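Local coordinates for envelope glycoprotein (Bourbon virus, PDB 5ZKX) that probably drives fusion of the viral and host membranes as a gp64-type (class III) envelope glycoprotein, seen here as a postfusion trimer, at residues G41-I46 with N147-V152; A50-Y55 with C68-N73; K204-F209 with C236-N241. One frame throughout, in Å; residues are numbered along the deposited sequence.

Interaction 1: residues G41-I46 with N147-V152; sequences GKNFII and NTHLEV
Asn147 and Ile45 form a non-hydrogen-bonded antiparallel pair, and their side chains lie side by side, pointing the same way. OD1 of Asn147 rests 3.2 Å from CG1 of Ile45, while ND2 of the same amide turns to the carbonyl oxygen of Gly86. Lys42 crosses Asn147 at about a right angle: its CD packs on CB of Asn147, and a sharp bend at chi4 folds NZ back to make a weak hydrogen bond of 3.3 Å to Asn147 O. At Thr148 the backbone pairing is firm on one side and split on the other. Thr148 N reaches Phe44 O at 2.9 Å and 172°, whereas Thr148 O takes Phe44 N at 3.0 Å together with a weaker bond from Asn43 N. Two residues facing one make this a classic beta bulge in the antiparallel pairing of strands 44-58 and 134-148. OG1 of Thr148 lies at the edge of the Phe44 ring, near its plane. Next, the imidazole of His149 is held through both nitrogens, each partner lying in the ring plane. His149 ND1 donates to Gly41 O at 3.0 Å, and His149 NE2 donates to OE1 of Glu151 at 3.0 Å, meeting it from above the carboxylate plane; this pattern is consistent with a positively charged ring. Leu150 is gripped at its backbone, where Leu150 N gives a nearly straight bond of 2.8 Å (168°) to a lone pair of Asn43 OD1. Asn43 ND2 is tied by a hydrogen bond to Asp39 OD2. Beyond it, CD2 of Leu150 stands over the centre of the Phe44 ring, 3.9 Å from the centroid, in a CH-pi contact, while Tyr190 and Tyr192 of strand 188-192 also touch the Phe44 side chain.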
loop_
_atom_site.group_PDB
_atom_site.type_symbol
_atom_site.label_atom_id
_atom_site.label_comp_id
_atom_site.label_asym_id
_atom_site.label_seq_id
_atom_site.Cartn_x
_atom_site.Cartn_y
_atom_site.Cartn_z
ATOM N N GLY A 41 -9.123 -21.103 -11.836
ATOM C CA GLY A 41 -10.555 -21.322 -11.897
ATOM C C GLY A 41 -11.181 -21.396 -10.514
ATOM O O GLY A 41 -10.522 -21.249 -9.484
ATOM N N LYS A 42 -12.494 -21.623 -10.517
ATOM C CA LYS A 42 -13.257 -21.823 -9.286
ATOM C C LYS A 42 -12.964 -23.228 -8.776
ATOM O O LYS A 42 -13.503 -24.214 -9.284
ATOM C CB LYS A 42 -14.747 -21.619 -9.531
ATOM C CG LYS A 42 -15.193 -20.167 -9.508
ATOM C CD LYS A 42 -16.690 -20.060 -9.738
ATOM C CE LYS A 42 -17.155 -18.617 -9.714
ATOM N NZ LYS A 42 -16.126 -17.722 -9.130
ATOM N N ASN A 43 -12.105 -23.320 -7.764
ATOM C CA ASN A 43 -11.617 -24.596 -7.259
ATOM C C ASN A 43 -11.887 -24.776 -5.772
ATOM O O ASN A 43 -11.434 -25.763 -5.186
ATOM C CB ASN A 43 -10.117 -24.721 -7.531
ATOM C CG ASN A 43 -9.351 -23.467 -7.143
ATOM O OD1 ASN A 43 -9.791 -22.695 -6.290
ATOM N ND2 ASN A 43 -8.203 -23.257 -7.772
ATOM N N PHE A 44 -12.608 -23.848 -5.151
ATOM C CA PHE A 44 -12.815 -23.835 -3.710
ATOM C C PHE A 44 -14.296 -23.648 -3.423
ATOM O O PHE A 44 -14.916 -22.710 -3.936
ATOM C CB PHE A 44 -12.003 -22.713 -3.058
ATOM C CG PHE A 44 -11.781 -22.894 -1.588
ATOM C CD1 PHE A 44 -11.407 -24.121 -1.076
ATOM C CD2 PHE A 44 -11.920 -21.828 -0.719
ATOM C CE1 PHE A 44 -11.192 -24.284 0.275
ATOM C CE2 PHE A 44 -11.704 -21.988 0.634
ATOM C CZ PHE A 44 -11.340 -23.218 1.130
ATOM N N ILE A 45 -14.857 -24.537 -2.609
ATOM C CA ILE A 45 -16.255 -24.466 -2.204
ATOM C C ILE A 45 -16.309 -24.342 -0.690
ATOM O O ILE A 45 -15.648 -25.104 0.027
ATOM C CB ILE A 45 -17.056 -25.689 -2.683
ATOM C CG1 ILE A 45 -16.787 -25.960 -4.165
ATOM C CG2 ILE A 45 -18.544 -25.465 -2.458
ATOM C CD1 ILE A 45 -17.664 -27.044 -4.753
ATOM N N ILE A 46 -17.083 -23.376 -0.207
ATOM C CA ILE A 46 -17.287 -23.158 1.218
ATOM C C ILE A 46 -18.778 -23.247 1.496
ATOM O O ILE A 46 -19.578 -22.584 0.824
ATOM C CB ILE A 46 -16.729 -21.800 1.684
ATOM C CG1 ILE A 46 -15.270 -21.646 1.262
ATOM C CG2 ILE A 46 -16.854 -21.666 3.193
ATOM C CD1 ILE A 46 -14.631 -20.380 1.776
ATOM N N ASN A 147 -18.813 -20.680 -4.505
ATOM C CA ASN A 147 -17.759 -21.209 -5.363
ATOM C C ASN A 147 -16.787 -20.081 -5.678
ATOM O O ASN A 147 -17.161 -19.111 -6.346
ATOM C CB ASN A 147 -18.330 -21.776 -6.664
ATOM C CG ASN A 147 -19.107 -23.058 -6.457
ATOM O OD1 ASN A 147 -18.531 -24.108 -6.174
ATOM N ND2 ASN A 147 -20.424 -22.983 -6.622
ATOM N N THR A 148 -15.547 -20.204 -5.206
ATOM C CA THR A 148 -14.534 -19.176 -5.416
ATOM C C THR A 148 -13.242 -19.818 -5.909
ATOM O O THR A 148 -13.131 -21.039 -6.043
ATOM C CB THR A 148 -14.262 -18.368 -4.136
ATOM O OG1 THR A 148 -13.636 -19.206 -3.157
ATOM C CG2 THR A 148 -15.550 -17.797 -3.565
ATOM N N HIS A 149 -12.259 -18.966 -6.178
ATOM C CA HIS A 149 -10.920 -19.383 -6.566
ATOM C C HIS A 149 -9.991 -19.194 -5.376
ATOM O O HIS A 149 -9.956 -18.114 -4.776
ATOM C CB HIS A 149 -10.433 -18.572 -7.771
ATOM C CG HIS A 149 -8.944 -18.527 -7.922
ATOM N ND1 HIS A 149 -8.242 -19.464 -8.650
ATOM C CD2 HIS A 149 -8.025 -17.650 -7.455
ATOM C CE1 HIS A 149 -6.954 -19.171 -8.615
ATOM N NE2 HIS A 149 -6.796 -18.075 -7.897
ATOM N N LEU A 150 -9.257 -20.243 -5.023
ATOM C CA LEU A 150 -8.337 -20.201 -3.894
ATOM C C LEU A 150 -6.901 -20.158 -4.399
ATOM O O LEU A 150 -6.511 -20.964 -5.250
ATOM C CB LEU A 150 -8.532 -21.405 -2.968
ATOM C CG LEU A 150 -7.613 -21.397 -1.741
ATOM C CD1 LEU A 150 -7.895 -20.186 -0.866
ATOM C CD2 LEU A 150 -7.736 -22.687 -0.944
ATOM N N GLU A 151 -6.119 -19.221 -3.866
ATOM C CA GLU A 151 -4.709 -19.075 -4.207
ATOM C C GLU A 151 -3.890 -19.799 -3.145
ATOM O O GLU A 151 -3.871 -19.390 -1.980
ATOM C CB GLU A 151 -4.319 -17.601 -4.302
ATOM C CG GLU A 151 -3.208 -17.310 -5.301
ATOM C CD GLU A 151 -3.684 -17.387 -6.738
ATOM O OE1 GLU A 151 -4.373 -16.449 -7.191
ATOM O OE2 GLU A 151 -3.372 -18.388 -7.413
ATOM N N VAL A 152 -3.226 -20.875 -3.545
ATOM C CA VAL A 152 -2.427 -21.691 -2.642
ATOM C C VAL A 152 -1.000 -21.158 -2.630
ATOM O O VAL A 152 -0.461 -20.761 -3.671
ATOM C CB VAL A 152 -2.485 -23.173 -3.063
ATOM C CG1 VAL A 152 -1.277 -23.943 -2.551
ATOM C CG2 VAL A 152 -3.768 -23.804 -2.554
#

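Interaction 2: residues A50-Y55 with C68-N73; sequences AYWRSY and CYNSLN
Residues 50-55 and 68-73 run antiparallel at 173°, their axes 4.6 Å apart at the closest, as the two arms of a beta hairpin. Six backbone hydrogen bonds, two in each of the pairs Tyr51-Asn73, Arg53-Ser71 and Tyr55-Tyr69, alternate with the non-hydrogen-bonded pairs Trp52-Leu72 and Ser54-Asn70. Near the turn, the disulfide of Cys68 with Cys56 ties the arms together covalently.

On the face of Trp52 and Ser54, the indole lies between two neighbours of the opposite strand. Leu72 CG approaches its edge, in plane, 3.8 Å from Trp52 CE3, and Asn70 CB comes to 3.5 Å from Trp52 CH2. Trp52 NE1 is hydrogen-bonded to Arg126 O. Tyr440 of the second subunit meets the indole edge-to-face and its OH bonds with Leu72 N, so strand 67-74 lies at a subunit interface.

The other face carries Tyr51, Arg53, Ser71 and Asn73. With CG between its backbone N and carbonyl carbon (chi1 66°), Tyr51 brings its ring to Asn73, whose CB stands over one face, 3.8 Å from the Tyr51 centroid and offset toward the rim. Tyr51 CE1 in turn lies over one face of the Arg53 guanidinium. The Asn73 amide is turned 33° from the tyrosine ring, and its OD1 accepts a 2.6 Å hydrogen bond from OG of Ser71, two residues back on the same strand.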
loop_
_atom_site.group_PDB
_atom_site.type_symbol
_atom_site.label_atom_id
_atom_site.label_comp_id
_atom_site.label_asym_id
_atom_site.label_seq_id
_atom_site.Cartn_x
_atom_site.Cartn_y
_atom_site.Cartn_z
ATOM N N ALA A 50 -26.168 -24.388 10.179
ATOM C CA ALA A 50 -26.418 -24.511 11.607
ATOM C C ALA A 50 -27.920 -24.414 11.837
ATOM O O ALA A 50 -28.687 -24.058 10.938
ATOM C CB ALA A 50 -25.670 -23.441 12.407
ATOM N N TYR A 51 -28.332 -24.734 13.059
ATOM C CA TYR A 51 -29.727 -24.587 13.436
ATOM C C TYR A 51 -29.831 -24.065 14.861
ATOM O O TYR A 51 -29.049 -24.444 15.739
ATOM C CB TYR A 51 -30.504 -25.910 13.280
ATOM C CG TYR A 51 -30.095 -27.047 14.197
ATOM C CD1 TYR A 51 -30.621 -27.157 15.477
ATOM C CD2 TYR A 51 -29.218 -28.033 13.765
ATOM C CE1 TYR A 51 -30.265 -28.197 16.310
ATOM C CE2 TYR A 51 -28.857 -29.082 14.593
ATOM C CZ TYR A 51 -29.386 -29.157 15.865
ATOM O OH TYR A 51 -29.034 -30.193 16.699
ATOM N N TRP A 52 -30.795 -23.179 15.069
ATOM C CA TRP A 52 -31.155 -22.712 16.397
ATOM C C TRP A 52 -32.323 -23.545 16.911
ATOM O O TRP A 52 -33.345 -23.675 16.229
ATOM C CB TRP A 52 -31.531 -21.231 16.354
ATOM C CG TRP A 52 -32.298 -20.769 17.541
ATOM C CD1 TRP A 52 -33.652 -20.624 17.637
ATOM C CD2 TRP A 52 -31.760 -20.384 18.811
ATOM N NE1 TRP A 52 -33.989 -20.174 18.890
ATOM C CE2 TRP A 52 -32.844 -20.019 19.629
ATOM C CE3 TRP A 52 -30.465 -20.318 19.336
ATOM C CZ2 TRP A 52 -32.674 -19.590 20.942
ATOM C CZ3 TRP A 52 -30.299 -19.893 20.640
ATOM C CH2 TRP A 52 -31.397 -19.535 21.427
ATOM N N ARG A 53 -32.165 -24.122 18.100
ATOM C CA ARG A 53 -33.193 -24.962 18.700
ATOM C C ARG A 53 -33.588 -24.393 20.053
ATOM O O ARG A 53 -32.721 -24.060 20.865
ATOM C CB ARG A 53 -32.710 -26.406 18.854
ATOM C CG ARG A 53 -33.641 -27.284 19.682
ATOM C CD ARG A 53 -32.880 -28.423 20.335
ATOM N NE ARG A 53 -32.577 -29.490 19.386
ATOM C CZ ARG A 53 -31.572 -30.348 19.525
ATOM N NH1 ARG A 53 -30.763 -30.266 20.575
ATOM N NH2 ARG A 53 -31.374 -31.291 18.613
ATOM N N SER A 54 -34.895 -24.283 20.292
ATOM C CA SER A 54 -35.429 -23.829 21.574
ATOM C C SER A 54 -36.498 -24.818 22.024
ATOM O O SER A 54 -37.635 -24.774 21.547
ATOM C CB SER A 54 -35.993 -22.416 21.478
ATOM O OG SER A 54 -36.209 -21.880 22.773
ATOM N N TYR A 55 -36.129 -25.702 22.945
ATOM C CA TYR A 55 -37.020 -26.716 23.495
ATOM C C TYR A 55 -37.390 -26.293 24.911
ATOM O O TYR A 55 -36.568 -26.393 25.829
ATOM C CB TYR A 55 -36.345 -28.084 23.483
ATOM C CG TYR A 55 -37.262 -29.244 23.785
ATOM C CD1 TYR A 55 -38.253 -29.622 22.886
ATOM C CD2 TYR A 55 -37.125 -29.977 24.956
ATOM C CE1 TYR A 55 -39.086 -30.689 23.149
ATOM C CE2 TYR A 55 -37.957 -31.046 25.229
ATOM C CZ TYR A 55 -38.936 -31.397 24.319
ATOM O OH TYR A 55 -39.769 -32.461 24.579
ATOM N N CYS A 68 -36.409 -23.266 29.481
ATOM C CA CYS A 68 -36.049 -23.459 28.085
ATOM C C CYS A 68 -34.648 -24.038 27.977
ATOM O O CYS A 68 -33.734 -23.625 28.698
ATOM C CB CYS A 68 -36.117 -22.145 27.308
ATOM S SG CYS A 68 -37.787 -21.566 26.981
ATOM N N TYR A 69 -34.490 -24.990 27.072
ATOM C CA TYR A 69 -33.189 -25.537 26.713
ATOM C C TYR A 69 -32.923 -25.096 25.276
ATOM O O TYR A 69 -33.502 -25.642 24.331
ATOM C CB TYR A 69 -33.167 -27.057 26.869
ATOM C CG TYR A 69 -33.032 -27.542 28.301
ATOM C CD1 TYR A 69 -32.209 -28.620 28.613
ATOM C CD2 TYR A 69 -33.728 -26.931 29.340
ATOM C CE1 TYR A 69 -32.080 -29.072 29.918
ATOM C CE2 TYR A 69 -33.605 -27.374 30.646
ATOM C CZ TYR A 69 -32.780 -28.446 30.931
ATOM O OH TYR A 69 -32.651 -28.895 32.229
ATOM N N ASN A 70 -32.061 -24.097 25.116
ATOM C CA ASN A 70 -31.757 -23.506 23.822
ATOM C C ASN A 70 -30.307 -23.780 23.450
ATOM O O ASN A 70 -29.425 -23.824 24.314
ATOM C CB ASN A 70 -31.999 -21.991 23.828
ATOM C CG ASN A 70 -33.403 -21.618 24.268
ATOM O OD1 ASN A 70 -34.315 -22.441 24.252
ATOM N ND2 ASN A 70 -33.581 -20.361 24.662
ATOM N N SER A 71 -30.062 -23.948 22.150
ATOM C CA SER A 71 -28.717 -24.233 21.675
ATOM C C SER A 71 -28.571 -23.795 20.224
ATOM O O SER A 71 -29.517 -23.899 19.439
ATOM C CB SER A 71 -28.390 -25.724 21.811
ATOM O OG SER A 71 -29.297 -26.509 21.057
ATOM N N LEU A 72 -27.381 -23.299 19.888
ATOM C CA LEU A 72 -26.962 -23.076 18.506
ATOM C C LEU A 72 -26.040 -24.228 18.129
ATOM O O LEU A 72 -24.937 -24.345 18.670
ATOM C CB LEU A 72 -26.244 -21.739 18.353
ATOM C CG LEU A 72 -26.969 -20.524 17.777
ATOM C CD1 LEU A 72 -26.030 -19.331 17.818
ATOM C CD2 LEU A 72 -27.449 -20.783 16.358
ATOM N N ASN A 73 -26.490 -25.080 17.212
ATOM C CA ASN A 73 -25.738 -26.281 16.883
ATOM C C ASN A 73 -25.235 -26.226 15.451
ATOM O O ASN A 73 -26.028 -26.014 14.524
ATOM C CB ASN A 73 -26.601 -27.531 17.082
ATOM C CG ASN A 73 -27.116 -27.662 18.500
ATOM O OD1 ASN A 73 -28.249 -27.290 18.795
ATOM N ND2 ASN A 73 -26.283 -28.193 19.386
#

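Interaction 3: residues K204-F209 with C236-N241; sequences KFIPCF and CKDGDN
The buried carboxylate of Asp238 is gripped at both oxygens. NZ of Lys204 makes a salt bridge to Asp238 OD1 at 2.6 Å, arriving on the syn side and about 20° out of the carboxylate plane, while OD2 takes a salt bridge from Lys34 and a hydrogen bond with the hydroxyl of Tyr258. Two lysines and a hydroxyl around one acid would favour its ionised form. The Lys204 chain bends at chi3 (-61°), which turns CE toward the acid, 3.5 Å from Asp238 OD1.

Ile206 lies between this ion pair and the disulfide. Its CG2 meets Asp238 CB at 4.0 Å, the two side chains crossing at about a right angle, and its other branch sends CD1 to 3.8 Å from Cys236 CB. Cys208 and Cys236 are a non-hydrogen-bonded antiparallel pair joined SG to SG at 2.0 Å; the positive chi3 of 106° makes the disulfide right-handed. Such a cross-strand bridge ties adjacent strands directly, and here it locks strand 200-210 to strand 234-238. The backbone pairing beside it is slight: Lys237 N gives a weak 3.0 Å bond to Pro207 O, and Pro207, which has no N-H to return, instead places CD 3.2 Å from Lys237 O.

After Asp238 the chain reverses in a type II' beta turn, with Gly239 taking the positive phi at its second position; Lys237 NZ reaches forward over the turn to a lone pair of Gly239 O. The turn leads into strand 241-245, whose Phe243 packs on Ile206 and Cys236. On the other flank, strand 200-210 pairs with strand 26-36. Tyr296 on helix 284-329 of the third subunit packs on both strands of the contact, against Pro207 and Lys237, and meets Phe209 edge-to-face.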
loop_
_atom_site.group_PDB
_atom_site.type_symbol
_atom_site.label_atom_id
_atom_site.label_comp_id
_atom_site.label_asym_id
_atom_site.label_seq_id
_atom_site.Cartn_x
_atom_site.Cartn_y
_atom_site.Cartn_z
ATOM N N LYS A 204 14.291 -22.172 -15.542
ATOM C CA LYS A 204 14.292 -20.919 -16.280
ATOM C C LYS A 204 15.433 -20.049 -15.774
ATOM O O LYS A 204 16.029 -20.315 -14.727
ATOM C CB LYS A 204 12.946 -20.196 -16.151
ATOM C CG LYS A 204 12.656 -19.654 -14.760
ATOM C CD LYS A 204 11.307 -18.965 -14.713
ATOM C CE LYS A 204 11.254 -17.787 -15.672
ATOM N NZ LYS A 204 9.963 -17.045 -15.582
ATOM N N PHE A 205 15.741 -19.013 -16.551
ATOM C CA PHE A 205 16.708 -17.990 -16.177
ATOM C C PHE A 205 15.952 -16.752 -15.722
ATOM O O PHE A 205 15.023 -16.305 -16.402
ATOM C CB PHE A 205 17.625 -17.626 -17.348
ATOM C CG PHE A 205 18.413 -18.778 -17.892
ATOM C CD1 PHE A 205 17.883 -19.596 -18.877
ATOM C CD2 PHE A 205 19.692 -19.037 -17.429
ATOM C CE1 PHE A 205 18.611 -20.658 -19.379
ATOM C CE2 PHE A 205 20.424 -20.094 -17.927
ATOM C CZ PHE A 205 19.885 -20.907 -18.903
ATOM N N ILE A 206 16.348 -16.198 -14.582
ATOM C CA ILE A 206 15.755 -14.944 -14.125
ATOM C C ILE A 206 16.823 -13.856 -14.170
ATOM O O ILE A 206 17.992 -14.118 -13.857
ATOM C CB ILE A 206 15.139 -15.086 -12.722
ATOM C CG1 ILE A 206 16.212 -15.386 -11.675
ATOM C CG2 ILE A 206 14.066 -16.169 -12.716
ATOM C CD1 ILE A 206 15.742 -15.196 -10.262
ATOM N N PRO A 207 16.480 -12.637 -14.579
ATOM C CA PRO A 207 17.479 -11.565 -14.616
ATOM C C PRO A 207 17.720 -10.978 -13.234
ATOM O O PRO A 207 16.795 -10.809 -12.435
ATOM C CB PRO A 207 16.847 -10.534 -15.558
ATOM C CG PRO A 207 15.373 -10.753 -15.404
ATOM C CD PRO A 207 15.196 -12.228 -15.178
ATOM N N CYS A 208 18.983 -10.665 -12.955
ATOM C CA CYS A 208 19.380 -10.138 -11.660
ATOM C C CYS A 208 20.464 -9.088 -11.845
ATOM O O CYS A 208 21.072 -8.972 -12.912
ATOM C CB CYS A 208 19.890 -11.248 -10.722
ATOM S SG CYS A 208 18.728 -12.603 -10.431
ATOM N N PHE A 209 20.694 -8.316 -10.786
ATOM C CA PHE A 209 21.798 -7.366 -10.709
ATOM C C PHE A 209 22.648 -7.727 -9.500
ATOM O O PHE A 209 22.157 -7.719 -8.367
ATOM C CB PHE A 209 21.288 -5.929 -10.606
ATOM C CG PHE A 209 20.657 -5.422 -11.870
ATOM C CD1 PHE A 209 21.440 -4.987 -12.921
ATOM C CD2 PHE A 209 19.282 -5.389 -12.009
ATOM C CE1 PHE A 209 20.863 -4.529 -14.085
ATOM C CE2 PHE A 209 18.701 -4.928 -13.173
ATOM C CZ PHE A 209 19.493 -4.503 -14.212
ATOM N N CYS A 236 16.709 -9.385 -8.047
ATOM C CA CYS A 236 16.238 -10.144 -9.192
ATOM C C CYS A 236 14.828 -9.731 -9.591
ATOM O O CYS A 236 14.174 -8.910 -8.945
ATOM C CB CYS A 236 16.290 -11.645 -8.894
ATOM S SG CYS A 236 17.959 -12.247 -8.582
ATOM N N LYS A 237 14.377 -10.327 -10.690
ATOM C CA LYS A 237 13.065 -10.071 -11.253
ATOM C C LYS A 237 12.599 -11.337 -11.958
ATOM O O LYS A 237 13.401 -12.040 -12.577
ATOM C CB LYS A 237 13.104 -8.886 -12.226
ATOM C CG LYS A 237 11.928 -8.795 -13.180
ATOM C CD LYS A 237 12.006 -7.532 -14.019
ATOM C CE LYS A 237 11.479 -7.754 -15.425
ATOM N NZ LYS A 237 10.349 -8.721 -15.470
ATOM N N ASP A 238 11.309 -11.639 -11.831
ATOM C CA ASP A 238 10.716 -12.752 -12.568
ATOM C C ASP A 238 9.280 -12.358 -12.893
ATOM O O ASP A 238 8.392 -12.483 -12.041
ATOM C CB ASP A 238 10.770 -14.047 -11.773
ATOM C CG ASP A 238 10.114 -15.199 -12.506
ATOM O OD1 ASP A 238 10.071 -15.166 -13.750
ATOM O OD2 ASP A 238 9.630 -16.135 -11.840
ATOM N N GLY A 239 9.062 -11.892 -14.113
ATOM C CA GLY A 239 7.745 -11.413 -14.482
ATOM C C GLY A 239 7.407 -10.185 -13.665
ATOM O O GLY A 239 8.070 -9.147 -13.760
ATOM N N ASP A 240 6.367 -10.292 -12.843
ATOM C CA ASP A 240 5.966 -9.213 -11.954
ATOM C C ASP A 240 6.432 -9.441 -10.522
ATOM O O ASP A 240 5.985 -8.733 -9.616
ATOM C CB ASP A 240 4.449 -9.030 -11.998
ATOM C CG ASP A 240 3.697 -10.330 -11.784
ATOM O OD1 ASP A 240 4.348 -11.378 -11.592
ATOM O OD2 ASP A 240 2.447 -10.303 -11.807
ATOM N N ASN A 241 7.314 -10.414 -10.302
ATOM C CA ASN A 241 7.898 -10.694 -8.997
ATOM C C ASN A 241 9.277 -10.058 -8.903
ATOM O O ASN A 241 10.094 -10.200 -9.818
ATOM C CB ASN A 241 8.018 -12.201 -8.759
ATOM C CG ASN A 241 6.687 -12.858 -8.468
ATOM O OD1 ASN A 241 5.689 -12.185 -8.222
ATOM N ND2 ASN A 241 6.670 -14.187 -8.484
#

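In the fold
Interactions 1 and 2 share strand 44-58 and its antiparallel sheet: interaction 1 lies where this long strand begins, and interaction 2 lies farther along it, their centres about 32 Å apart. In sequence, interaction 2 falls between the two segments of interaction 1, so the second arm of the hairpin and the chain after it come before strand 134-148, another antiparallel neighbour of strand 44-58. Interaction 3 follows later, in a separate mixed sheet. Its centre is about 28 Å from that of interaction 1 and about 57 Å from that of interaction 2. The three therefore mark out an elongated molecule, in keeping with a postfusion rod, and interactions 2 and 3 also meet different neighbouring subunits of the trimer.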